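Local coordinates for protein glycoside hydrolase, GH17 family (Formosa sp. Hel1_33_131, PDB 6FCG) that probably cleaves internal beta-1,3-glucosidic bonds of laminarin, the algal storage glucan, as an endo-acting glycoside hydrolase built on a TIM barrel, at residues L50-G55 with K76-M81; A94-I99 with M117-W122; N98-I103 with D159-I164. All coordinates share one frame; numbering follows the deposited sequence.

Contact 1 of 3, residues L50-G55 with K76-M81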
loop_
_atom_site.group_PDB
_atom_site.type_symbol
_atom_site.label_atom_id
_atom_site.label_comp_id
_atom_site.label_asym_id
_atom_site.label_seq_id
_atom_site.Cartn_x
_atom_site.Cartn_y
_atom_site.Cartn_z
ATOM N N LEU A 50 -33.513 19.747 28.205
ATOM C CA LEU A 50 -32.472 19.193 27.312
ATOM C C LEU A 50 -32.285 17.709 27.571
ATOM O O LEU A 50 -32.280 17.274 28.729
ATOM C CB LEU A 50 -31.119 19.879 27.496
ATOM C CG LEU A 50 -30.997 21.326 26.993
ATOM C CD1 LEU A 50 -29.605 21.873 27.296
ATOM C CD2 LEU A 50 -31.322 21.486 25.514
ATOM N N ALA A 51 -32.169 16.953 26.477
ATOM C CA ALA A 51 -32.049 15.500 26.516
ATOM C C ALA A 51 -30.620 15.054 26.257
ATOM O O ALA A 51 -29.836 15.806 25.661
ATOM C CB ALA A 51 -32.973 14.883 25.481
ATOM N N ILE A 52 -30.319 13.828 26.688
ATOM C CA ILE A 52 -29.031 13.190 26.470
ATOM C C ILE A 52 -29.195 11.671 26.471
ATOM O O ILE A 52 -30.032 11.145 27.198
ATOM C CB ILE A 52 -28.015 13.634 27.558
ATOM C CG1 ILE A 52 -26.571 13.380 27.145
ATOM C CG2 ILE A 52 -28.247 12.952 28.896
ATOM C CD1 ILE A 52 -25.669 14.576 27.368
ATOM N N SER A 53 -28.359 10.966 25.715
ATOM C CA SER A 53 -28.195 9.520 25.897
ATOM C C SER A 53 -27.218 9.252 27.062
ATOM O O SER A 53 -26.159 9.927 27.163
ATOM C CB SER A 53 -27.716 8.860 24.605
ATOM O OG SER A 53 -28.743 8.876 23.634
ATOM N N TYR A 54 -27.547 8.296 27.937
ATOM C CA TYR A 54 -26.746 8.068 29.153
ATOM C C TYR A 54 -26.446 6.611 29.487
ATOM O O TYR A 54 -27.307 5.730 29.435
ATOM C CB TYR A 54 -27.389 8.742 30.375
ATOM C CG TYR A 54 -26.687 8.413 31.681
ATOM C CD1 TYR A 54 -25.538 9.068 32.050
ATOM C CD2 TYR A 54 -27.140 7.388 32.508
ATOM C CE1 TYR A 54 -24.865 8.747 33.225
ATOM C CE2 TYR A 54 -26.481 7.057 33.679
ATOM C CZ TYR A 54 -25.341 7.736 34.026
ATOM O OH TYR A 54 -24.716 7.408 35.202
ATOM N N GLY A 55 -25.183 6.392 29.833
ATOM C CA GLY A 55 -24.735 5.199 30.498
ATOM C C GLY A 55 -23.703 5.615 31.522
ATOM O O GLY A 55 -22.900 6.536 31.288
ATOM N N LYS A 76 -26.113 14.280 39.348
ATOM C CA LYS A 76 -25.863 15.632 39.844
ATOM C C LYS A 76 -25.140 16.463 38.786
ATOM O O LYS A 76 -25.543 17.602 38.530
ATOM C CB LYS A 76 -25.092 15.645 41.165
ATOM C CG LYS A 76 -25.837 15.039 42.355
ATOM C CD LYS A 76 -25.311 15.524 43.706
ATOM C CE LYS A 76 -25.558 14.552 44.854
ATOM N NZ LYS A 76 -24.336 14.002 45.479
ATOM N N ILE A 77 -24.116 15.875 38.155
ATOM C CA ILE A 77 -23.382 16.506 37.060
ATOM C C ILE A 77 -24.290 16.891 35.879
ATOM O O ILE A 77 -24.206 18.016 35.343
ATOM C CB ILE A 77 -22.238 15.599 36.557
ATOM C CG1 ILE A 77 -21.152 15.479 37.604
ATOM C CG2 ILE A 77 -21.626 16.129 35.251
ATOM C CD1 ILE A 77 -20.303 14.246 37.464
ATOM N N LEU A 78 -25.136 15.971 35.446
ATOM C CA LEU A 78 -26.001 16.250 34.314
ATOM C C LEU A 78 -27.006 17.313 34.658
ATOM O O LEU A 78 -27.348 18.157 33.816
ATOM C CB LEU A 78 -26.716 14.971 33.847
ATOM C CG LEU A 78 -25.824 13.860 33.293
ATOM C CD1 LEU A 78 -26.688 12.709 32.820
ATOM C CD2 LEU A 78 -24.949 14.364 32.161
ATOM N N HIS A 79 -27.556 17.228 35.863
ATOM C CA HIS A 79 -28.571 18.178 36.310
ATOM C C HIS A 79 -28.008 19.591 36.382
ATOM O O HIS A 79 -28.682 20.552 35.987
ATOM C CB HIS A 79 -29.133 17.761 37.672
ATOM C CG HIS A 79 -30.186 18.680 38.183
ATOM N ND1 HIS A 79 -31.522 18.512 37.880
ATOM C CD2 HIS A 79 -30.097 19.817 38.908
ATOM C CE1 HIS A 79 -32.215 19.494 38.427
ATOM N NE2 HIS A 79 -31.370 20.301 39.045
ATOM N N ALA A 80 -26.769 19.709 36.841
ATOM C CA ALA A 80 -26.064 20.990 36.895
ATOM C C ALA A 80 -25.934 21.642 35.523
ATOM O O ALA A 80 -25.996 22.855 35.416
ATOM C CB ALA A 80 -24.689 20.803 37.521
ATOM N N MET A 81 -25.778 20.815 34.488
ATOM C CA MET A 81 -25.725 21.207 33.071
ATOM C C MET A 81 -27.054 21.515 32.388
ATOM O O MET A 81 -27.054 21.762 31.196
ATOM C CB MET A 81 -25.201 20.028 32.271
ATOM C CG MET A 81 -23.750 20.005 31.936
ATOM S SD MET A 81 -23.484 18.521 30.934
ATOM C CE MET A 81 -24.205 19.095 29.378
#

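Contact 2 of 3, residues A94-I99 with M117-W122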
loop_
_atom_site.group_PDB
_atom_site.type_symbol
_atom_site.label_atom_id
_atom_site.label_comp_id
_atom_site.label_asym_id
_atom_site.label_seq_id
_atom_site.Cartn_x
_atom_site.Cartn_y
_atom_site.Cartn_z
ATOM N N ALA A 94 -29.154 -4.571 35.455
ATOM C CA ALA A 94 -29.669 -3.763 36.583
ATOM C C ALA A 94 -29.561 -2.242 36.378
ATOM O O ALA A 94 -30.260 -1.481 37.044
ATOM C CB ALA A 94 -28.918 -4.146 37.849
ATOM N N HIS A 95 -28.641 -1.842 35.494
ATOM C CA HIS A 95 -28.287 -0.453 35.248
ATOM C C HIS A 95 -29.467 0.549 35.195
ATOM O O HIS A 95 -29.458 1.545 35.886
ATOM C CB HIS A 95 -27.448 -0.442 33.967
ATOM C CG HIS A 95 -27.041 0.911 33.486
ATOM N ND1 HIS A 95 -27.575 1.492 32.353
ATOM C CD2 HIS A 95 -26.103 1.768 33.939
ATOM C CE1 HIS A 95 -27.015 2.671 32.152
ATOM N NE2 HIS A 95 -26.128 2.864 33.108
ATOM N N THR A 96 -30.489 0.282 34.390
ATOM C CA THR A 96 -31.585 1.222 34.211
ATOM C C THR A 96 -32.397 1.358 35.481
ATOM O O THR A 96 -32.797 2.442 35.862
ATOM C CB THR A 96 -32.480 0.758 33.062
ATOM O OG1 THR A 96 -31.725 0.863 31.846
ATOM C CG2 THR A 96 -33.787 1.561 32.976
ATOM N N SER A 97 -32.694 0.218 36.084
ATOM C CA SER A 97 -33.375 0.134 37.358
ATOM C C SER A 97 -32.612 0.912 38.429
ATOM O O SER A 97 -33.201 1.625 39.242
ATOM C CB SER A 97 -33.534 -1.352 37.728
ATOM O OG SER A 97 -33.924 -1.529 39.060
ATOM N N ASN A 98 -31.302 0.777 38.447
ATOM C CA ASN A 98 -30.501 1.516 39.416
ATOM C C ASN A 98 -30.486 3.027 39.161
ATOM O O ASN A 98 -30.385 3.793 40.123
ATOM C CB ASN A 98 -29.088 0.957 39.507
ATOM C CG ASN A 98 -29.070 -0.441 40.091
ATOM O OD1 ASN A 98 -29.895 -0.786 40.933
ATOM N ND2 ASN A 98 -28.123 -1.228 39.681
ATOM N N ILE A 99 -30.620 3.454 37.905
ATOM C CA ILE A 99 -30.676 4.877 37.610
ATOM C C ILE A 99 -31.966 5.441 38.185
ATOM O O ILE A 99 -31.974 6.506 38.795
ATOM C CB ILE A 99 -30.561 5.159 36.115
ATOM C CG1 ILE A 99 -29.167 4.702 35.632
ATOM C CG2 ILE A 99 -30.714 6.648 35.818
ATOM C CD1 ILE A 99 -29.009 4.624 34.133
ATOM N N MET A 117 -36.882 10.112 32.367
ATOM C CA MET A 117 -36.271 8.992 31.651
ATOM C C MET A 117 -37.085 8.461 30.480
ATOM O O MET A 117 -38.288 8.267 30.585
ATOM C CB MET A 117 -35.983 7.848 32.601
ATOM C CG MET A 117 -35.149 6.733 31.968
ATOM S SD MET A 117 -34.416 5.491 33.095
ATOM C CE MET A 117 -33.757 6.529 34.383
ATOM N N MET A 118 -36.387 8.246 29.359
ATOM C CA MET A 118 -36.843 7.460 28.197
ATOM C C MET A 118 -36.254 6.077 28.370
ATOM O O MET A 118 -35.049 5.927 28.273
ATOM C CB MET A 118 -36.331 8.107 26.919
ATOM C CG MET A 118 -36.658 7.376 25.621
ATOM S SD MET A 118 -35.863 8.165 24.189
ATOM C CE MET A 118 -36.227 6.938 22.951
ATOM N N VAL A 119 -37.085 5.078 28.696
ATOM C CA VAL A 119 -36.598 3.726 29.005
ATOM C C VAL A 119 -36.614 2.868 27.769
ATOM O O VAL A 119 -37.633 2.713 27.121
ATOM C CB VAL A 119 -37.418 3.034 30.081
ATOM C CG1 VAL A 119 -37.012 1.575 30.226
ATOM C CG2 VAL A 119 -37.226 3.723 31.403
ATOM N N GLY A 120 -35.458 2.295 27.463
ATOM C CA GLY A 120 -35.282 1.398 26.334
ATOM C C GLY A 120 -35.499 -0.037 26.726
ATOM O O GLY A 120 -34.897 -0.543 27.681
ATOM N N ALA A 121 -36.406 -0.672 25.993
ATOM C CA ALA A 121 -36.619 -2.107 26.066
ATOM C C ALA A 121 -35.886 -2.657 24.851
ATOM O O ALA A 121 -36.212 -2.277 23.709
ATOM C CB ALA A 121 -38.100 -2.427 25.992
ATOM N N TRP A 122 -34.888 -3.503 25.088
ATOM C CA TRP A 122 -34.110 -4.056 23.993
ATOM C C TRP A 122 -34.859 -5.210 23.318
ATOM O O TRP A 122 -35.369 -6.107 23.991
ATOM C CB TRP A 122 -32.752 -4.542 24.460
ATOM C CG TRP A 122 -31.865 -4.877 23.301
ATOM C CD1 TRP A 122 -31.847 -6.052 22.592
ATOM C CD2 TRP A 122 -30.902 -4.029 22.692
ATOM N NE1 TRP A 122 -30.927 -5.969 21.578
ATOM C CE2 TRP A 122 -30.326 -4.745 21.622
ATOM C CE3 TRP A 122 -30.462 -2.743 22.944
ATOM C CZ2 TRP A 122 -29.328 -4.207 20.810
ATOM C CZ3 TRP A 122 -29.469 -2.203 22.131
ATOM C CH2 TRP A 122 -28.905 -2.933 21.084
#

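Contact 3 of 3, residues N98-I103 with D159-I164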
loop_
_atom_site.group_PDB
_atom_site.type_symbol
_atom_site.label_atom_id
_atom_site.label_comp_id
_atom_site.label_asym_id
_atom_site.label_seq_id
_atom_site.Cartn_x
_atom_site.Cartn_y
_atom_site.Cartn_z
ATOM N N ASN A 98 -31.302 0.777 38.447
ATOM C CA ASN A 98 -30.501 1.516 39.416
ATOM C C ASN A 98 -30.486 3.027 39.161
ATOM O O ASN A 98 -30.385 3.793 40.123
ATOM C CB ASN A 98 -29.088 0.957 39.507
ATOM C CG ASN A 98 -29.070 -0.441 40.091
ATOM O OD1 ASN A 98 -29.895 -0.786 40.933
ATOM N ND2 ASN A 98 -28.123 -1.228 39.681
ATOM N N ILE A 99 -30.620 3.454 37.905
ATOM C CA ILE A 99 -30.676 4.877 37.610
ATOM C C ILE A 99 -31.966 5.441 38.185
ATOM O O ILE A 99 -31.974 6.506 38.795
ATOM C CB ILE A 99 -30.561 5.159 36.115
ATOM C CG1 ILE A 99 -29.167 4.702 35.632
ATOM C CG2 ILE A 99 -30.714 6.648 35.818
ATOM C CD1 ILE A 99 -29.009 4.624 34.133
ATOM N N LEU A 100 -33.054 4.712 38.010
ATOM C CA LEU A 100 -34.336 5.124 38.575
ATOM C C LEU A 100 -34.258 5.208 40.094
ATOM O O LEU A 100 -34.734 6.195 40.667
ATOM C CB LEU A 100 -35.452 4.196 38.104
ATOM C CG LEU A 100 -35.786 4.299 36.610
ATOM C CD1 LEU A 100 -36.588 3.110 36.124
ATOM C CD2 LEU A 100 -36.533 5.598 36.289
ATOM N N LYS A 101 -33.603 4.237 40.743
ATOM C CA LYS A 101 -33.422 4.283 42.201
ATOM C C LYS A 101 -32.640 5.515 42.651
ATOM O O LYS A 101 -33.008 6.176 43.642
ATOM C CB LYS A 101 -32.753 3.005 42.741
ATOM C CG LYS A 101 -33.737 1.854 42.825
ATOM C CD LYS A 101 -33.117 0.495 43.124
ATOM C CE LYS A 101 -34.154 -0.569 42.759
ATOM N NZ LYS A 101 -33.702 -1.938 43.059
ATOM N N ALA A 102 -31.597 5.802 41.894
ATOM C CA ALA A 102 -30.730 6.923 42.139
ATOM C C ALA A 102 -31.464 8.229 42.002
ATOM O O ALA A 102 -31.297 9.106 42.846
ATOM C CB ALA A 102 -29.551 6.901 41.177
ATOM N N ILE A 103 -32.258 8.364 40.943
ATOM C CA ILE A 103 -33.020 9.579 40.727
ATOM C C ILE A 103 -34.030 9.732 41.857
ATOM O O ILE A 103 -34.186 10.834 42.386
ATOM C CB ILE A 103 -33.716 9.603 39.349
ATOM C CG1 ILE A 103 -32.645 9.665 38.234
ATOM C CG2 ILE A 103 -34.666 10.791 39.209
ATOM C CD1 ILE A 103 -33.176 9.520 36.830
ATOM N N ASP A 159 -43.361 8.913 37.958
ATOM C CA ASP A 159 -42.968 10.312 38.074
ATOM C C ASP A 159 -41.686 10.640 37.296
ATOM O O ASP A 159 -41.347 11.819 37.134
ATOM C CB ASP A 159 -42.814 10.712 39.572
ATOM C CG ASP A 159 -41.711 9.885 40.343
ATOM O OD1 ASP A 159 -41.785 8.613 40.426
ATOM O OD2 ASP A 159 -40.790 10.541 40.915
ATOM N N ILE A 160 -40.932 9.601 36.913
ATOM C CA ILE A 160 -39.659 9.732 36.219
ATOM C C ILE A 160 -39.756 9.214 34.787
ATOM O O ILE A 160 -39.355 9.906 33.848
ATOM C CB ILE A 160 -38.560 8.961 36.967
ATOM C CG1 ILE A 160 -38.371 9.542 38.367
ATOM C CG2 ILE A 160 -37.225 9.028 36.207
ATOM C CD1 ILE A 160 -37.616 8.619 39.297
ATOM N N VAL A 161 -40.262 7.988 34.627
ATOM C CA VAL A 161 -40.378 7.336 33.314
ATOM C C VAL A 161 -41.500 7.982 32.496
ATOM O O VAL A 161 -42.674 7.849 32.841
ATOM C CB VAL A 161 -40.645 5.825 33.465
ATOM C CG1 VAL A 161 -40.888 5.172 32.115
ATOM C CG2 VAL A 161 -39.476 5.163 34.167
ATOM N N LYS A 162 -41.127 8.676 31.430
ATOM C CA LYS A 162 -42.087 9.323 30.536
ATOM C C LYS A 162 -42.237 8.696 29.158
ATOM O O LYS A 162 -43.171 9.035 28.446
ATOM C CB LYS A 162 -41.690 10.778 30.347
ATOM C CG LYS A 162 -41.607 11.539 31.642
ATOM C CD LYS A 162 -42.968 11.648 32.329
ATOM C CE LYS A 162 -42.836 11.893 33.822
ATOM N NZ LYS A 162 -44.139 11.616 34.451
ATOM N N VAL A 163 -41.318 7.807 28.784
ATOM C CA VAL A 163 -41.326 7.165 27.470
ATOM C C VAL A 163 -40.803 5.746 27.608
ATOM O O VAL A 163 -39.847 5.486 28.344
ATOM C CB VAL A 163 -40.449 7.947 26.436
ATOM C CG1 VAL A 163 -40.347 7.198 25.091
ATOM C CG2 VAL A 163 -40.965 9.355 26.176
ATOM N N ILE A 164 -41.449 4.827 26.890
ATOM C CA ILE A 164 -40.854 3.524 26.611
ATOM C C ILE A 164 -40.542 3.435 25.119
ATOM O O ILE A 164 -41.403 3.668 24.300
ATOM C CB ILE A 164 -41.741 2.374 27.032
ATOM C CG1 ILE A 164 -41.984 2.429 28.534
ATOM C CG2 ILE A 164 -41.073 1.048 26.669
ATOM C CD1 ILE A 164 -42.927 1.369 29.066
#

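Contact 1 of 3, residues L50-G55 with K76-M81
Leu78, near the C-terminal end of helix 68-80, reaches across to Ile52 of strand 50-53 and to Tyr54 just beyond it. Its CB serves as the stem: chi1 (-64°) sets CG opposite the carbonyl carbon, and CB and CG themselves stop short of the strand. At the fork the two methyls part company. CD1 continues the extended line from CA (chi2 -177°) and makes both of the close approaches. It lies 3.9 Å from Tyr54 CD1, where the aromatic side chain and the leucine pass each other at a slant, and 4.2 Å from CG2 of Ile52. CD2 stays farther off and makes no close contact with the strand. Ile52 and Tyr54 are two residues apart and both point toward the helix, whereas Ser53 between them turns to the other side of the strand and hydrogen-bonds Phe348 O.

The pairing belongs to the beta-alpha-beta unit of strand 50-53, helix 68-80 and strand 83-87 in the TIM barrel, and Leu78 also rests on Ile83 of the second strand. The polar end of Tyr54 is held one helical turn earlier, by a hydrogen bond from OH to Asp74 OD2. No hydrogen bond or charge pair links the two segments, so what joins them here is buried hydrocarbon packing, with a tyrosine that adds its ring to the apolar layer and its hydroxyl to the helix.

Contact 2 of 3, residues A94-I99 with M117-W122
Met117 sends its thioether under helix 95-109, its SD beneath Thr96 and its methyl beneath Ile99. The contact packs a helix on the strand that follows it in a beta-alpha-beta crossover (strand 83-87, helix 95-109, strand 116-121) of the TIM barrel, and the short axes run nearly antiparallel, at 162° and 10.2 Å apart. The methionine leaves the strand extended, with CG pointing opposite to the backbone N (chi1 -171°), and bends only at its last torsion (chi3 -45°). That kink carries CE to Ile99 CG2, 3.4 Å away, with the two side chains nearly perpendicular. SD faces the methyl of Thr96, with 4.0 Å between SD and CG2.

The same Thr96 CG2 also meets Val119 CG1 at 4.2 Å, which places this methyl over two residues of one strand. Its hydroxyl is engaged elsewhere, OG1 hydrogen-bonding Asn90 O in the loop ahead of the helix, and the threonine thus gives its apolar branch to the strand. Ile99 divides its branches too: CG2 takes the methionine, while CD1 sits 3.4 Å above one face of the His95 ring, shifted toward the rim.

Contact 3 of 3, residues N98-I103 with D159-I164
Ile160 fits against two residues one turn apart on helix 95-109, Leu100 and Ile103, and each of its branches finds a partner there. CG2 touches Leu100 CD2 at 3.5 Å, the two side chains lying alongside with their ends pointing opposite ways. The longer branch heads for the other residue: CD1 lies 3.7 Å from Ile103 CG2, where the isoleucines cross at a slant. Ile103 answers with its own second branch, CD1 approaching Ile160 CG2 at 4.1 Å, and so the pair is interleaved rather than joined at a single point. The ethyl arm of Ile160 also passes the helix backbone, with CD1 4.0 Å from Leu100 O. Its chi1 of -62° turns CG1 away from the carbonyl carbon and CG2 away from the backbone N, spreading the branches to the two partners. An alanine here is likely to open a gap between the helix and the start of the strand, leaving Leu100 CD2 and Ile103 CG2 without their isoleucine neighbours.

Leu100 is shared with the next residue, since its CD2 also reaches Val161 CG2, 3.7 Å away, with the side chains roughly perpendicular. Beyond the strand 116-121 that follows it, helix 95-109 thereby packs on the next strand of the TIM barrel, 161-168. Leu153 of helix 143-156 touches Leu100 as well. A salt bridge from Asp159 OD2 to Lys107 NZ ties the same helix farther along. Apart from that one pass by a carbonyl oxygen, the side chains that meet are all aliphatic, which implies cohesion through burial of branched groups and a fit set by their shapes, without directional bonds.

How the contacts relate
The three contacts pack two successive helices, 68-80 and 95-109, on strands of one parallel sheet, the barrel wall. Contact 1 closes before contact 2 opens, and contacts 2 and 3 both start from helix 95-109, sharing Asn98 and Ile99. Their centres lie about 7 Å apart, against about 15 Å from contact 1 to contact 2 and 13 Å to contact 3. Strands 116-121 and 161-168 are neighbours, joined by a probable hydrogen bond from Val119 N to Val163 O (2.8 Å). Tyr54 CE2 touches Ile99 CD1 at 3.5 Å, linking contact 1 to helix 95-109, which serves the other two. The contacts thus adjoin one another in the layer between these two helices and the barrel strands.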